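Long-range contact in S12 family peptidase (Streptomyces sp. 82F2, PDB 3WWX), which probably hydrolyses amide bonds with D-stereospecificity, as a serine amidohydrolase of the beta-lactamase-like S12 peptidase family: residues V296-H301 with A312-R316. Sequence-based numbering, arbitrary orientation.
Sequences VEVWGH and AQVTR
W299 and V314 form the antiparallel hydrogen-bonded pair at the middle of this contact, where strands 297-301 and 312-315 run with their N-to-C directions 146° apart. W299 N donates to V314 O at 2.7 Å. V314 N returns a bond to W299 O at 2.8 Å. Further along, H301 N reaches A312 O at 3.1 Å. The reverse bond, A312 N to H301 O, is weak, and a water accepts from A312 N and donates weakly to H301 O. G300 faces Q313 as a non-hydrogen-bonded pair next to W299 and V314. The CA atoms of G300 and Q313 are 4.3 Å apart. At the other end, a second water accepts from R316 N and donates to E297 O.

R316 CD sits over one face of the indole, toward its rim, in a CH-pi contact 4.0 Å from the centroid of the W299 five-membered ring. The bend at chi2 of R316 (59°) turns CD over the indole. The guanidinium stands steeply to the ring, with the planes 77° apart. At the ring edge, W299 NE1 donates to E297 OE1 at 2.8 Å. This bond lies near the indole plane but meets the carboxylate from above its own plane, and it helps to hold the indole in its orientation. On the opposite sheet face, the Q313 side chain crosses V298 at about a right angle.

The two segments belong to the hairpin of strands 297-305 and 308-315, inside the antiparallel sheet of the beta-lactamase-like fold. Toward its turn, the hairpin supplies G304, I305, H306 and S309 to the pocket that binds octane 1,8-diamine. Strands 288-291 and 320-326 flank the hairpin. V314 and R316 pack on L255 of helix 244-255, while V298 and Q313 meet F342 of helix 334-343, so helices cover both faces.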
loop_
_atom_site.group_PDB
_atom_site.type_symbol
_atom_site.label_atom_id
_atom_site.label_comp_id
_atom_site.label_asym_id
_atom_site.label_seq_id
_atom_site.Cartn_x
_atom_site.Cartn_y
_atom_site.Cartn_z
ATOM N N VAL A 296 -14.614 15.059 -8.305
ATOM C CA VAL A 296 -13.495 15.253 -7.396
ATOM C C VAL A 296 -12.421 14.202 -7.653
ATOM O O VAL A 296 -12.700 12.986 -7.727
ATOM C CB VAL A 296 -13.938 15.227 -5.927
ATOM C CG1 VAL A 296 -12.750 15.228 -4.981
ATOM C CG2 VAL A 296 -14.833 16.433 -5.605
ATOM N N GLU A 297 -11.194 14.685 -7.778
ATOM C CA GLU A 297 -10.040 13.850 -8.025
ATOM C C GLU A 297 -9.343 13.562 -6.706
ATOM O O GLU A 297 -9.016 14.472 -5.940
ATOM C CB GLU A 297 -9.093 14.590 -8.963
ATOM C CG GLU A 297 -7.811 13.863 -9.269
ATOM C CD GLU A 297 -6.851 14.717 -10.087
ATOM O OE1 GLU A 297 -5.989 15.449 -9.524
ATOM O OE2 GLU A 297 -6.968 14.627 -11.328
ATOM N N VAL A 298 -9.117 12.277 -6.438
ATOM C CA VAL A 298 -8.433 11.863 -5.215
ATOM C C VAL A 298 -7.171 11.098 -5.536
ATOM O O VAL A 298 -7.053 10.447 -6.575
ATOM C CB VAL A 298 -9.335 11.034 -4.289
ATOM C CG1 VAL A 298 -10.412 11.926 -3.698
ATOM C CG2 VAL A 298 -9.950 9.828 -5.006
ATOM N N TRP A 299 -6.223 11.214 -4.612
ATOM C CA TRP A 299 -4.897 10.621 -4.690
ATOM C C TRP A 299 -4.679 9.781 -3.447
ATOM O O TRP A 299 -4.991 10.200 -2.334
ATOM C CB TRP A 299 -3.812 11.717 -4.770
ATOM C CG TRP A 299 -3.887 12.473 -6.055
ATOM C CD1 TRP A 299 -4.724 13.521 -6.351
ATOM C CD2 TRP A 299 -3.109 12.233 -7.231
ATOM N NE1 TRP A 299 -4.523 13.924 -7.650
ATOM C CE2 TRP A 299 -3.531 13.157 -8.207
ATOM C CE3 TRP A 299 -2.104 11.319 -7.558
ATOM C CZ2 TRP A 299 -2.973 13.209 -9.484
ATOM C CZ3 TRP A 299 -1.554 11.356 -8.824
ATOM C CH2 TRP A 299 -1.996 12.294 -9.783
ATOM N N GLY A 300 -4.116 8.594 -3.611
ATOM C CA GLY A 300 -3.917 7.744 -2.446
ATOM C C GLY A 300 -3.543 6.337 -2.856
ATOM O O GLY A 300 -2.881 6.138 -3.864
ATOM N N HIS A 301 -3.976 5.356 -2.078
ATOM C CA HIS A 301 -3.640 3.971 -2.379
ATOM C C HIS A 301 -4.556 3.096 -1.551
ATOM O O HIS A 301 -4.956 3.469 -0.452
ATOM C CB HIS A 301 -2.169 3.703 -2.011
ATOM C CG HIS A 301 -1.484 2.676 -2.870
ATOM N ND1 HIS A 301 -1.655 1.319 -2.709
ATOM C CD2 HIS A 301 -0.582 2.826 -3.870
ATOM C CE1 HIS A 301 -0.902 0.678 -3.597
ATOM N NE2 HIS A 301 -0.249 1.566 -4.310
ATOM N N ALA A 312 -7.044 4.982 1.816
ATOM C CA ALA A 312 -6.438 6.271 2.180
ATOM C C ALA A 312 -6.462 7.140 0.943
ATOM O O ALA A 312 -5.942 6.751 -0.102
ATOM C CB ALA A 312 -5.012 6.090 2.657
ATOM N N GLN A 313 -7.092 8.303 1.053
ATOM C CA GLN A 313 -7.285 9.182 -0.106
ATOM C C GLN A 313 -7.246 10.635 0.322
ATOM O O GLN A 313 -7.667 10.968 1.422
ATOM C CB GLN A 313 -8.647 8.907 -0.748
ATOM C CG GLN A 313 -8.793 7.491 -1.343
ATOM C CD GLN A 313 -7.904 7.221 -2.545
ATOM O OE1 GLN A 313 -7.489 8.142 -3.259
ATOM N NE2 GLN A 313 -7.640 5.947 -2.812
ATOM N N VAL A 314 -6.732 11.480 -0.561
ATOM C CA VAL A 314 -6.748 12.911 -0.333
ATOM C C VAL A 314 -6.984 13.653 -1.645
ATOM O O VAL A 314 -6.632 13.163 -2.717
ATOM C CB VAL A 314 -5.448 13.360 0.336
ATOM C CG1 VAL A 314 -4.228 13.233 -0.588
ATOM C CG2 VAL A 314 -5.583 14.733 0.901
ATOM N N THR A 315 -7.558 14.855 -1.570
ATOM C CA THR A 315 -7.609 15.701 -2.757
ATOM C C THR A 315 -6.197 16.175 -3.108
ATOM O O THR A 315 -5.277 16.071 -2.303
ATOM C CB THR A 315 -8.580 16.877 -2.537
ATOM O OG1 THR A 315 -8.256 17.494 -1.287
ATOM C CG2 THR A 315 -10.014 16.363 -2.479
ATOM N N ARG A 316 -6.012 16.694 -4.317
ATOM C CA ARG A 316 -4.671 16.977 -4.814
ATOM C C ARG A 316 -3.906 18.012 -3.995
ATOM O O ARG A 316 -2.674 17.944 -3.904
ATOM C CB ARG A 316 -4.747 17.433 -6.273
ATOM C CG ARG A 316 -3.417 17.816 -6.903
ATOM C CD ARG A 316 -2.415 16.689 -6.905
ATOM N NE ARG A 316 -1.133 17.106 -7.477
ATOM C CZ ARG A 316 -0.177 17.722 -6.789
ATOM N NH1 ARG A 316 -0.340 17.983 -5.498
ATOM N NH2 ARG A 316 0.948 18.089 -7.395
HETATM O O HOH W 1 -8.245 17.005 -6.083
HETATM O O HOH W 2 -7.776 3.837 -0.936
#